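Local atomic coordinates of Beta/alpha-amylase (Paenibacillus polymyxa, PDB entry 3VOC), a protein that is secreted as a precursor cut into an alpha-amylase and beta-amylases, the beta-amylase part described here removing maltose units from the non-reducing ends of starch chains. Residues 108-113 and 164-169; 178-183 and 290-295; 223-228 and 243-248; 344-349 and 354-359. All blocks are in the same frame, centred on the assembly; numbering follows the deposited sequence.

Contact 1 (108-113 and 164-169)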
loop_
_atom_site.group_PDB
_atom_site.type_symbol
_atom_site.label_atom_id
_atom_site.label_comp_id
_atom_site.label_asym_id
_atom_site.label_seq_id
_atom_site.Cartn_x
_atom_site.Cartn_y
_atom_site.Cartn_z
ATOM N N MET A 108 15.409 9.865 6.218
ATOM C CA MET A 108 14.221 9.125 6.669
ATOM C C MET A 108 12.930 9.545 6.000
ATOM O O MET A 108 11.940 8.814 6.040
ATOM C CB MET A 108 14.036 9.302 8.169
ATOM C CG MET A 108 15.206 8.812 8.987
ATOM S SD MET A 108 15.033 9.398 10.677
ATOM C CE MET A 108 13.431 8.690 11.109
ATOM N N GLN A 109 12.925 10.729 5.406
ATOM C CA GLN A 109 11.683 11.243 4.873
ATOM C C GLN A 109 11.656 11.327 3.360
ATOM O O GLN A 109 12.601 10.893 2.681
ATOM C CB GLN A 109 11.363 12.595 5.523
ATOM C CG GLN A 109 11.132 12.473 7.047
ATOM C CD GLN A 109 10.874 13.807 7.717
ATOM O OE1 GLN A 109 11.161 14.868 7.151
ATOM N NE2 GLN A 109 10.327 13.759 8.938
ATOM N N PHE A 110 10.559 11.884 2.853
ATOM C CA PHE A 110 10.377 12.158 1.430
ATOM C C PHE A 110 10.227 13.652 1.265
ATOM O O PHE A 110 9.657 14.314 2.120
ATOM C CB PHE A 110 9.115 11.476 0.904
ATOM C CG PHE A 110 9.128 9.967 1.026
ATOM C CD1 PHE A 110 9.625 9.174 -0.008
ATOM C CD2 PHE A 110 8.601 9.341 2.161
ATOM C CE1 PHE A 110 9.625 7.774 0.098
ATOM C CE2 PHE A 110 8.588 7.944 2.280
ATOM C CZ PHE A 110 9.093 7.157 1.239
ATOM N N LYS A 111 10.745 14.192 0.170
ATOM C CA LYS A 111 10.534 15.590 -0.133
ATOM C C LYS A 111 10.051 15.694 -1.575
ATOM O O LYS A 111 10.558 15.000 -2.455
ATOM C CB LYS A 111 11.840 16.356 0.104
ATOM C CG LYS A 111 11.745 17.858 0.042
ATOM C CD LYS A 111 12.939 18.535 0.752
ATOM C CE LYS A 111 12.826 18.472 2.274
ATOM N NZ LYS A 111 13.740 19.436 2.964
ATOM N N ASP A 112 9.058 16.539 -1.803
ATOM C CA ASP A 112 8.473 16.675 -3.126
ATOM C C ASP A 112 9.132 17.739 -4.003
ATOM O O ASP A 112 10.106 18.359 -3.600
ATOM C CB ASP A 112 6.943 16.837 -3.047
ATOM C CG ASP A 112 6.480 18.236 -2.633
ATOM O OD1 ASP A 112 7.272 19.198 -2.557
ATOM O OD2 ASP A 112 5.263 18.371 -2.412
ATOM N N GLU A 113 8.588 17.916 -5.212
ATOM C CA GLU A 113 9.104 18.861 -6.204
ATOM C C GLU A 113 9.207 20.298 -5.692
ATOM O O GLU A 113 10.033 21.063 -6.186
ATOM C CB GLU A 113 8.231 18.831 -7.465
ATOM C CG GLU A 113 8.190 17.460 -8.159
ATOM C CD GLU A 113 7.227 17.437 -9.323
ATOM O OE1 GLU A 113 6.936 18.515 -9.902
ATOM O OE2 GLU A 113 6.774 16.342 -9.670
ATOM N N LEU A 164 2.610 0.146 -1.361
ATOM C CA LEU A 164 3.961 0.293 -1.879
ATOM C C LEU A 164 3.974 1.412 -2.921
ATOM O O LEU A 164 3.746 1.180 -4.121
ATOM C CB LEU A 164 4.483 -1.033 -2.453
ATOM C CG LEU A 164 5.901 -1.069 -3.034
ATOM C CD1 LEU A 164 6.964 -1.168 -1.925
ATOM C CD2 LEU A 164 6.053 -2.246 -3.995
ATOM N N ARG A 165 4.241 2.629 -2.453
ATOM C CA ARG A 165 4.300 3.800 -3.322
ATOM C C ARG A 165 5.016 4.924 -2.591
ATOM O O ARG A 165 5.307 4.806 -1.393
ATOM C CB ARG A 165 2.889 4.266 -3.736
ATOM C CG ARG A 165 2.005 4.734 -2.563
ATOM C CD ARG A 165 0.812 5.525 -3.085
ATOM N NE ARG A 165 -0.183 5.817 -2.048
ATOM C CZ ARG A 165 -0.202 6.916 -1.297
ATOM N NH1 ARG A 165 0.757 7.846 -1.413
ATOM N NH2 ARG A 165 -1.179 7.082 -0.406
ATOM N N TYR A 166 5.295 6.003 -3.320
ATOM C CA TYR A 166 5.752 7.255 -2.732
ATOM C C TYR A 166 4.560 8.042 -2.216
ATOM O O TYR A 166 3.451 7.797 -2.662
ATOM C CB TYR A 166 6.476 8.083 -3.781
ATOM C CG TYR A 166 7.809 7.484 -4.171
ATOM C CD1 TYR A 166 8.959 7.756 -3.416
ATOM C CD2 TYR A 166 7.927 6.662 -5.295
ATOM C CE1 TYR A 166 10.193 7.215 -3.753
ATOM C CE2 TYR A 166 9.162 6.100 -5.645
ATOM C CZ TYR A 166 10.294 6.393 -4.867
ATOM O OH TYR A 166 11.530 5.876 -5.203
ATOM N N PRO A 167 4.782 8.996 -1.286
ATOM C CA PRO A 167 3.691 9.825 -0.772
ATOM C C PRO A 167 3.375 10.973 -1.747
ATOM O O PRO A 167 3.483 12.156 -1.402
ATOM C CB PRO A 167 4.262 10.368 0.531
ATOM C CG PRO A 167 5.742 10.523 0.229
ATOM C CD PRO A 167 6.054 9.268 -0.576
ATOM N N SER A 168 2.970 10.599 -2.949
ATOM C CA SER A 168 2.977 11.508 -4.089
ATOM C C SER A 168 1.783 12.447 -4.118
ATOM O O SER A 168 1.855 13.504 -4.739
ATOM C CB SER A 168 3.025 10.698 -5.382
ATOM O OG SER A 168 1.944 9.781 -5.416
ATOM N N TYR A 169 0.687 12.046 -3.478
ATOM C CA TYR A 169 -0.497 12.901 -3.395
ATOM C C TYR A 169 -0.898 13.079 -1.925
ATOM O O TYR A 169 -1.164 12.105 -1.211
ATOM C CB TYR A 169 -1.639 12.364 -4.287
ATOM C CG TYR A 169 -2.314 11.092 -3.778
ATOM C CD1 TYR A 169 -1.779 9.818 -4.036
ATOM C CD2 TYR A 169 -3.493 11.174 -3.036
ATOM C CE1 TYR A 169 -2.419 8.658 -3.543
ATOM C CE2 TYR A 169 -4.130 10.047 -2.557
ATOM C CZ TYR A 169 -3.597 8.796 -2.811
ATOM O OH TYR A 169 -4.270 7.708 -2.315
#
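Over one face of the Phe-110 ring lies the pyrrolidine of Pro-167, its CD 3.6 Å from the ring centroid and only 13° off the normal, a CH-pi contact placed almost at the middle of the ring. CG of the same proline reaches CG of Phe-110 at 3.5 Å, nearer the root of the side chain. At the rim, Phe-110 meets Tyr-166: the planes stand at 87°, yet neither ring sits over the other, and the touch is CE1 of Phe-110 against CD1 of Tyr-166 at 3.6 Å. With CG of Phe-110 beside the backbone N (chi1 -61°), the ring reaches across from the short strand 110-111 to the loop after strand 153-156 of the TIM barrel. Pro-167 is the centre of an inverse gamma turn, and Tyr-166 O, before it, accepts NH1 of Arg-165 at 3.0 Å. That guanidinium has the ring of Tyr-169 over one face and a salt bridge from NE to Glu-163, the predicted proton donor. A leucine in place of Phe-110 would probably lose the flat surface under Pro-167 and leave the edge of Tyr-166 without its aromatic neighbour. Tyr-166 turns its hydroxyl to Tyr-249 O on helix 240-268, while backbone bonds tie Phe-110 to Asn-118. The two segments themselves share no hydrogen bond: they meet through buried carbon, so shape and ring orientation help to place the loop that follows the predicted proton donor, while the buried tyrosine hydroxyl is satisfied by the helix.

Contact 2 (178-183 and 290-295)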
loop_
_atom_site.group_PDB
_atom_site.type_symbol
_atom_site.label_atom_id
_atom_site.label_comp_id
_atom_site.label_asym_id
_atom_site.label_seq_id
_atom_site.Cartn_x
_atom_site.Cartn_y
_atom_site.Cartn_z
ATOM N N PRO A 178 -8.287 16.123 -9.018
ATOM C CA PRO A 178 -7.526 14.988 -9.557
ATOM C C PRO A 178 -6.058 15.317 -9.873
ATOM O O PRO A 178 -5.546 14.883 -10.898
ATOM C CB PRO A 178 -8.266 14.704 -10.864
ATOM C CG PRO A 178 -8.620 16.136 -11.373
ATOM C CD PRO A 178 -8.792 16.991 -10.106
ATOM N N GLY A 179 -5.398 16.080 -9.006
ATOM C CA GLY A 179 -3.987 16.442 -9.210
ATOM C C GLY A 179 -3.142 15.185 -9.366
ATOM O O GLY A 179 -3.378 14.172 -8.691
ATOM N N ARG A 180 -2.171 15.217 -10.268
ATOM C CA ARG A 180 -1.338 14.026 -10.469
ATOM C C ARG A 180 -0.435 13.798 -9.265
ATOM O O ARG A 180 0.150 12.722 -9.119
ATOM C CB ARG A 180 -0.490 14.119 -11.742
ATOM C CG ARG A 180 0.489 15.260 -11.736
ATOM C CD ARG A 180 1.849 14.939 -12.378
ATOM N NE ARG A 180 2.684 16.101 -12.082
ATOM C CZ ARG A 180 3.854 16.084 -11.456
ATOM N NH1 ARG A 180 4.445 14.936 -11.127
ATOM N NH2 ARG A 180 4.455 17.236 -11.193
ATOM N N GLY A 181 -0.331 14.815 -8.412
ATOM C CA GLY A 181 0.611 14.778 -7.304
ATOM C C GLY A 181 1.985 15.203 -7.773
ATOM O O GLY A 181 2.122 15.902 -8.800
ATOM N N LYS A 182 3.015 14.796 -7.030
ATOM C CA LYS A 182 4.385 15.236 -7.327
ATOM C C LYS A 182 5.375 14.100 -7.090
ATOM O O LYS A 182 5.132 13.238 -6.231
ATOM C CB LYS A 182 4.772 16.448 -6.458
ATOM C CG LYS A 182 4.017 17.720 -6.814
ATOM C CD LYS A 182 4.303 18.872 -5.872
ATOM C CE LYS A 182 3.436 20.097 -6.236
ATOM N NZ LYS A 182 3.718 21.235 -5.296
ATOM N N PHE A 183 6.476 14.104 -7.856
ATOM C CA PHE A 183 7.624 13.228 -7.583
ATOM C C PHE A 183 8.183 13.498 -6.178
ATOM O O PHE A 183 8.109 14.618 -5.686
ATOM C CB PHE A 183 8.728 13.400 -8.646
ATOM C CG PHE A 183 8.353 12.875 -10.009
ATOM C CD1 PHE A 183 8.313 13.724 -11.104
ATOM C CD2 PHE A 183 8.064 11.532 -10.203
ATOM C CE1 PHE A 183 7.962 13.250 -12.367
ATOM C CE2 PHE A 183 7.711 11.040 -11.478
ATOM C CZ PHE A 183 7.666 11.902 -12.558
ATOM N N PRO A 290 -4.188 13.670 -22.043
ATOM C CA PRO A 290 -3.303 13.770 -23.219
ATOM C C PRO A 290 -1.944 14.419 -22.911
ATOM O O PRO A 290 -0.926 14.019 -23.492
ATOM C CB PRO A 290 -4.112 14.623 -24.205
ATOM C CG PRO A 290 -5.110 15.371 -23.363
ATOM C CD PRO A 290 -5.426 14.454 -22.200
ATOM N N ALA A 291 -1.927 15.380 -21.990
ATOM C CA ALA A 291 -0.721 16.163 -21.668
ATOM C C ALA A 291 0.167 15.502 -20.605
ATOM O O ALA A 291 1.376 15.768 -20.550
ATOM C CB ALA A 291 -1.114 17.586 -21.210
ATOM N N MET A 292 -0.407 14.659 -19.755
ATOM C CA MET A 292 0.369 13.956 -18.729
ATOM C C MET A 292 -0.117 12.513 -18.532
ATOM O O MET A 292 -0.522 12.142 -17.415
ATOM C CB MET A 292 0.358 14.744 -17.409
ATOM C CG MET A 292 -1.054 15.074 -16.874
ATOM S SD MET A 292 -1.126 15.659 -15.163
ATOM C CE MET A 292 -0.057 17.105 -15.313
ATOM N N PRO A 293 -0.082 11.690 -19.601
ATOM C CA PRO A 293 -0.650 10.346 -19.497
ATOM C C PRO A 293 0.033 9.537 -18.392
ATOM O O PRO A 293 1.275 9.515 -18.297
ATOM C CB PRO A 293 -0.390 9.737 -20.887
ATOM C CG PRO A 293 0.817 10.476 -21.392
ATOM C CD PRO A 293 0.678 11.870 -20.860
ATOM N N HIS A 294 -0.787 8.913 -17.543
ATOM C CA HIS A 294 -0.293 8.120 -16.409
ATOM C C HIS A 294 0.546 8.934 -15.412
ATOM O O HIS A 294 1.371 8.376 -14.684
ATOM C CB HIS A 294 0.448 6.855 -16.898
ATOM C CG HIS A 294 -0.397 5.983 -17.783
ATOM N ND1 HIS A 294 -1.418 5.199 -17.291
ATOM C CD2 HIS A 294 -0.409 5.818 -19.128
ATOM C CE1 HIS A 294 -2.009 4.569 -18.294
ATOM N NE2 HIS A 294 -1.414 4.927 -19.418
ATOM N N GLY A 295 0.293 10.242 -15.354
ATOM C CA GLY A 295 1.080 11.141 -14.518
ATOM C C GLY A 295 0.982 10.813 -13.040
ATOM O O GLY A 295 1.979 10.926 -12.312
HETATM O O HOH W 1 4.117 12.581 -12.636
#
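Arg-180 lies against a type II beta turn, Met-292 to Gly-295, where two loops of the TIM barrel meet: one after strand 153-156, the other leading into helix 295-300. The close part is at the root of the arginine. Its CB comes to 3.8 Å from Gly-295 C. Gly-295 brings bare backbone here; a side chain would meet CD of Arg-180 and collide with Met-292 O, which accepts Gly-295 N at 2.9 Å to close the turn. Met-292 has two conformers, and in one of them CG of Arg-180, set between its backbone N and carbonyl carbon (chi1 62°), lies 3.8 Å from the sulphur SD, the two side chains crossing at about a right angle. Farther out the fit is looser: in that conformer CE of the partly exposed Met-292 stays 4.1 Å from CD of Arg-180, and a water takes over. The guanidinium itself is gripped by salt bridges from NH2 to Glu-113 and NE to Asp-229. A methionine in place of Arg-180 would probably leave both carboxylates without their shared cationic mate and break the water link to the turn. That water accepts from Arg-180 NH1 at 2.8 Å and donates to Gly-295 O at 2.7 Å.

Contact 3 (223-228 and 243-248)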
loop_
_atom_site.group_PDB
_atom_site.type_symbol
_atom_site.label_atom_id
_atom_site.label_comp_id
_atom_site.label_asym_id
_atom_site.label_seq_id
_atom_site.Cartn_x
_atom_site.Cartn_y
_atom_site.Cartn_z
ATOM N N ASN A 223 19.848 15.874 -11.354
ATOM C CA ASN A 223 18.684 16.043 -10.495
ATOM C C ASN A 223 17.478 15.287 -11.040
ATOM O O ASN A 223 17.435 15.001 -12.235
ATOM C CB ASN A 223 18.334 17.522 -10.397
ATOM C CG ASN A 223 19.297 18.279 -9.531
ATOM O OD1 ASN A 223 19.323 18.101 -8.319
ATOM N ND2 ASN A 223 20.100 19.140 -10.150
ATOM N N PRO A 224 16.481 14.996 -10.175
ATOM C CA PRO A 224 15.183 14.531 -10.663
ATOM C C PRO A 224 14.523 15.675 -11.456
ATOM O O PRO A 224 15.071 16.781 -11.471
ATOM C CB PRO A 224 14.406 14.248 -9.366
ATOM C CG PRO A 224 15.455 14.050 -8.340
ATOM C CD PRO A 224 16.509 15.043 -8.704
ATOM N N PRO A 225 13.365 15.422 -12.102
ATOM C CA PRO A 225 12.733 16.472 -12.910
ATOM C C PRO A 225 12.501 17.725 -12.095
ATOM O O PRO A 225 12.052 17.648 -10.964
ATOM C CB PRO A 225 11.401 15.840 -13.310
ATOM C CG PRO A 225 11.713 14.392 -13.358
ATOM C CD PRO A 225 12.597 14.167 -12.174
ATOM N N THR A 226 12.893 18.859 -12.660
ATOM C CA THR A 226 12.828 20.136 -11.969
ATOM C C THR A 226 11.592 20.881 -12.460
ATOM O O THR A 226 11.510 22.111 -12.384
ATOM C CB THR A 226 14.122 20.956 -12.189
ATOM O OG1 THR A 226 14.512 20.874 -13.566
ATOM C CG2 THR A 226 15.252 20.404 -11.322
ATOM N N ASP A 227 10.651 20.084 -12.968
ATOM C CA ASP A 227 9.329 20.491 -13.441
ATOM C C ASP A 227 8.537 19.221 -13.784
ATOM O O ASP A 227 8.631 18.708 -14.902
ATOM C CB ASP A 227 9.436 21.420 -14.668
ATOM C CG ASP A 227 10.530 20.998 -15.662
ATOM O OD1 ASP A 227 10.622 21.645 -16.729
ATOM O OD2 ASP A 227 11.296 20.034 -15.399
ATOM N N GLY A 228 7.779 18.689 -12.825
ATOM C CA GLY A 228 7.084 17.408 -13.066
ATOM C C GLY A 228 5.836 17.412 -13.945
ATOM O O GLY A 228 5.505 16.384 -14.592
ATOM N N LYS A 243 13.558 8.014 -18.758
ATOM C CA LYS A 243 13.427 6.581 -18.537
ATOM C C LYS A 243 14.350 6.101 -17.429
ATOM O O LYS A 243 13.944 5.298 -16.610
ATOM C CB LYS A 243 13.677 5.773 -19.822
ATOM C CG LYS A 243 12.563 5.903 -20.865
ATOM C CD LYS A 243 12.973 5.274 -22.208
ATOM C CE LYS A 243 11.743 4.874 -23.036
ATOM N NZ LYS A 243 10.745 5.984 -23.171
ATOM N N ASP A 244 15.592 6.583 -17.418
ATOM C CA ASP A 244 16.502 6.275 -16.321
ATOM C C ASP A 244 15.960 6.760 -14.975
ATOM O O ASP A 244 16.056 6.048 -13.975
ATOM C CB ASP A 244 17.903 6.864 -16.568
ATOM C CG ASP A 244 18.840 5.879 -17.240
ATOM O OD1 ASP A 244 18.760 4.668 -16.942
ATOM O OD2 ASP A 244 19.684 6.307 -18.052
ATOM N N PHE A 245 15.422 7.981 -14.937
ATOM C CA PHE A 245 14.878 8.493 -13.683
ATOM C C PHE A 245 13.695 7.631 -13.197
ATOM O O PHE A 245 13.661 7.216 -12.033
ATOM C CB PHE A 245 14.439 9.966 -13.764
ATOM C CG PHE A 245 13.631 10.392 -12.566
ATOM C CD1 PHE A 245 14.245 10.521 -11.319
ATOM C CD2 PHE A 245 12.258 10.595 -12.666
ATOM C CE1 PHE A 245 13.516 10.862 -10.193
ATOM C CE2 PHE A 245 11.518 10.945 -11.540
ATOM C CZ PHE A 245 12.162 11.081 -10.292
ATOM N N LEU A 246 12.732 7.379 -14.083
ATOM C CA LEU A 246 11.528 6.646 -13.697
ATOM C C LEU A 246 11.831 5.213 -13.330
ATOM O O LEU A 246 11.228 4.683 -12.403
ATOM C CB LEU A 246 10.481 6.672 -14.818
ATOM C CG LEU A 246 9.684 7.959 -14.983
ATOM C CD1 LEU A 246 8.716 7.811 -16.142
ATOM C CD2 LEU A 246 8.934 8.310 -13.693
ATOM N N SER A 247 12.747 4.575 -14.069
ATOM C CA SER A 247 13.165 3.208 -13.730
ATOM C C SER A 247 13.820 3.156 -12.352
ATOM O O SER A 247 13.523 2.259 -11.542
ATOM C CB SER A 247 14.107 2.639 -14.797
ATOM O OG SER A 247 14.460 1.308 -14.481
ATOM N N TRP A 248 14.711 4.114 -12.082
ATOM C CA TRP A 248 15.365 4.183 -10.775
ATOM C C TRP A 248 14.344 4.457 -9.654
ATOM O O TRP A 248 14.378 3.844 -8.588
ATOM C CB TRP A 248 16.467 5.263 -10.746
ATOM C CG TRP A 248 16.883 5.566 -9.320
ATOM C CD1 TRP A 248 17.751 4.836 -8.543
ATOM C CD2 TRP A 248 16.410 6.641 -8.495
ATOM N NE1 TRP A 248 17.855 5.403 -7.291
ATOM C CE2 TRP A 248 17.048 6.515 -7.237
ATOM C CE3 TRP A 248 15.510 7.706 -8.700
ATOM C CZ2 TRP A 248 16.812 7.403 -6.184
ATOM C CZ3 TRP A 248 15.275 8.588 -7.654
ATOM C CH2 TRP A 248 15.940 8.440 -6.411
#
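Phe-245, on the long helix 240-268 of the TIM barrel, receives two consecutive prolines from the loop that follows helix 205-212: Pro-225 makes a proline-aromatic CH-pi contact with its ring, and Pro-224 packs beside it at a slant. Along the helix from its start, Lys-243 accepts the amide of Ser-247 through its carbonyl O at 2.9 Å, keeping this turn regular. Asp-244 faces another way, its carboxylate bound by Lys-201, Tyr-202 and Trp-212 in neighbouring parts of the chain. Then comes Phe-245, whose CG is anti to the backbone N (chi1 168°), which carries the ring out towards the prolines. Pro-225 lies over one face, CD 3.5 Å from the ring centroid and 14° off the normal; next to the amide nitrogen, this carbon bears hydrogens that are probably slightly positive and suited to the pi cloud. CG of Pro-225 follows behind, 3.9 Å from CD2 of Phe-245. The ring also meets Phe-183 edge-to-face and lies near Tyr-249, so the prolines cover one part of a larger aromatic cluster. One helical turn past Asp-244, Trp-248 donates its amide to Asp-244 O at 3.0 Å. No hydrogen bond joins the two segments, and between them the buried contact is carbon against carbon. Pro-224 completes it obliquely, with CB 3.6 Å from CE1 of Phe-245.

Contact 4 (344-349 and 354-359)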
loop_
_atom_site.group_PDB
_atom_site.type_symbol
_atom_site.label_atom_id
_atom_site.label_comp_id
_atom_site.label_asym_id
_atom_site.label_seq_id
_atom_site.Cartn_x
_atom_site.Cartn_y
_atom_site.Cartn_z
ATOM N N THR A 344 -5.836 -4.276 -16.053
ATOM C CA THR A 344 -4.406 -4.268 -16.381
ATOM C C THR A 344 -3.582 -4.989 -15.319
ATOM O O THR A 344 -2.878 -5.951 -15.627
ATOM C CB THR A 344 -3.885 -2.828 -16.578
ATOM O OG1 THR A 344 -4.566 -2.240 -17.695
ATOM C CG2 THR A 344 -2.363 -2.836 -16.864
ATOM N N VAL A 345 -3.691 -4.543 -14.074
ATOM C CA VAL A 345 -2.898 -5.090 -12.976
ATOM C C VAL A 345 -3.248 -6.555 -12.762
ATOM O O VAL A 345 -2.352 -7.418 -12.646
ATOM C CB VAL A 345 -3.101 -4.270 -11.671
ATOM C CG1 VAL A 345 -2.565 -5.028 -10.443
ATOM C CG2 VAL A 345 -2.450 -2.890 -11.799
ATOM N N SER A 346 -4.546 -6.839 -12.751
ATOM C CA SER A 346 -5.026 -8.214 -12.546
ATOM C C SER A 346 -4.549 -9.185 -13.631
ATOM O O SER A 346 -4.112 -10.293 -13.312
ATOM C CB SER A 346 -6.560 -8.257 -12.418
ATOM O OG SER A 346 -7.015 -7.500 -11.299
ATOM N N SER A 347 -4.643 -8.775 -14.895
ATOM C CA SER A 347 -4.166 -9.597 -16.031
ATOM C C SER A 347 -2.675 -9.911 -15.933
ATOM O O SER A 347 -2.248 -11.042 -16.190
ATOM C CB SER A 347 -4.408 -8.884 -17.364
ATOM O OG SER A 347 -5.778 -8.927 -17.718
ATOM N N ILE A 348 -1.887 -8.900 -15.584
ATOM C CA ILE A 348 -0.447 -9.097 -15.417
ATOM C C ILE A 348 -0.155 -10.067 -14.276
ATOM O O ILE A 348 0.605 -11.027 -14.454
ATOM C CB ILE A 348 0.289 -7.769 -15.217
ATOM C CG1 ILE A 348 0.115 -6.891 -16.466
ATOM C CG2 ILE A 348 1.792 -8.022 -14.859
ATOM C CD1 ILE A 348 0.558 -5.440 -16.293
ATOM N N ALA A 349 -0.752 -9.821 -13.110
ATOM C CA ALA A 349 -0.591 -10.737 -11.981
ATOM C C ALA A 349 -0.954 -12.187 -12.350
ATOM O O ALA A 349 -0.196 -13.117 -12.051
ATOM C CB ALA A 349 -1.411 -10.258 -10.795
ATOM N N VAL A 354 0.914 -14.569 -9.901
ATOM C CA VAL A 354 0.875 -13.857 -8.619
ATOM C C VAL A 354 -0.554 -13.890 -8.082
ATOM O O VAL A 354 -1.481 -13.443 -8.757
ATOM C CB VAL A 354 1.385 -12.402 -8.754
ATOM C CG1 VAL A 354 1.208 -11.624 -7.439
ATOM C CG2 VAL A 354 2.866 -12.397 -9.172
ATOM N N ARG A 355 -0.732 -14.426 -6.878
ATOM C CA ARG A 355 -2.058 -14.506 -6.257
ATOM C C ARG A 355 -2.632 -13.111 -6.006
ATOM O O ARG A 355 -1.960 -12.259 -5.413
ATOM C CB ARG A 355 -1.987 -15.264 -4.939
ATOM C CG ARG A 355 -1.636 -16.773 -5.084
ATOM C CD ARG A 355 -1.269 -17.384 -3.744
ATOM N NE ARG A 355 -2.308 -17.153 -2.735
ATOM C CZ ARG A 355 -3.341 -17.967 -2.512
ATOM N NH1 ARG A 355 -3.496 -19.082 -3.220
ATOM N NH2 ARG A 355 -4.221 -17.674 -1.568
ATOM N N LEU A 356 -3.873 -12.899 -6.447
ATOM C CA LEU A 356 -4.570 -11.628 -6.264
ATOM C C LEU A 356 -5.565 -11.613 -5.105
ATOM O O LEU A 356 -6.369 -12.539 -4.928
ATOM C CB LEU A 356 -5.325 -11.244 -7.529
ATOM C CG LEU A 356 -4.511 -10.794 -8.724
ATOM C CD1 LEU A 356 -5.328 -11.040 -9.970
ATOM C CD2 LEU A 356 -4.098 -9.300 -8.617
ATOM N N ASN A 357 -5.507 -10.523 -4.347
ATOM C CA ASN A 357 -6.537 -10.173 -3.363
ATOM C C ASN A 357 -7.039 -8.765 -3.666
ATOM O O ASN A 357 -6.291 -7.937 -4.188
ATOM C CB ASN A 357 -5.967 -10.244 -1.941
ATOM C CG ASN A 357 -5.489 -11.650 -1.572
ATOM O OD1 ASN A 357 -4.286 -11.903 -1.473
ATOM N ND2 ASN A 357 -6.435 -12.569 -1.369
ATOM N N GLY A 358 -8.295 -8.489 -3.334
ATOM C CA GLY A 358 -8.945 -7.248 -3.759
ATOM C C GLY A 358 -9.564 -6.448 -2.629
ATOM O O GLY A 358 -9.834 -6.983 -1.549
ATOM N N GLU A 359 -9.772 -5.156 -2.881
ATOM C CA GLU A 359 -10.412 -4.259 -1.915
ATOM C C GLU A 359 -11.189 -3.244 -2.715
ATOM O O GLU A 359 -10.864 -3.005 -3.871
ATOM C CB GLU A 359 -9.363 -3.480 -1.130
ATOM C CG GLU A 359 -8.552 -4.311 -0.176
ATOM C CD GLU A 359 -7.538 -3.491 0.587
ATOM O OE1 GLU A 359 -7.465 -2.266 0.395
ATOM O OE2 GLU A 359 -6.812 -4.087 1.390
#
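Leu-356 reaches the helix because its CG stands beside the backbone N (chi1 -72°) and the next torsion, not far from anti, spreads the two methyls over Ser-346 and Ala-349, three residues apart on the helix. This is the return step of a beta-alpha-beta crossover in the TIM barrel, where helix 338-352 packs on strand 356-359, the seventh in order. CD2 of Leu-356 sits on CB of Ala-349 at 3.6 Å, while CD1 lies against Ser-346, 3.6 Å from its carbonyl O and 3.9 Å from its CB. The small side chains of alanine and serine probably let the helix come close, and the leucine branch spans nearly one turn of it between them. Ser-346 keeps its hydroxyl for other partners, Val-342 O in its own helix and Tyr-381 OH. At the foot of the crossover, Val-354 sets CB 4.1 Å from CB of Ala-349, a looser touch. Leu-356 begins the strand, and three residues further along it Glu-359, by similarity the proton acceptor, forms a salt bridge with Lys-279. The turn between helix and strand is closed by a single backbone bond across the contact: Val-354 N donates to Ala-349 O at 2.8 Å, with an N-H...O angle of 156° and the donor tilted 32° from the carbonyl plane.

Contact 1 comes first along the chain, closing the loop from strand 110-111 round through strand 153-156 to the loop behind it. Contact 2 opens later in that same loop, at 178-183, and reaches forward to the start of helix 295-300; within its long span lies contact 3, which folds the loop 223-228 onto helix 240-268. Contact 4 follows all of them as a short local closure between helix 338-352 and strand 356-359. None cross. The first three touch: Ser-168 and Glu-113 of contact 1 meet Lys-182 and Phe-183 of contact 2, and Phe-183 packs on Phe-245 of contact 3. Contact 4 touches none of these, lying at the barrel wall.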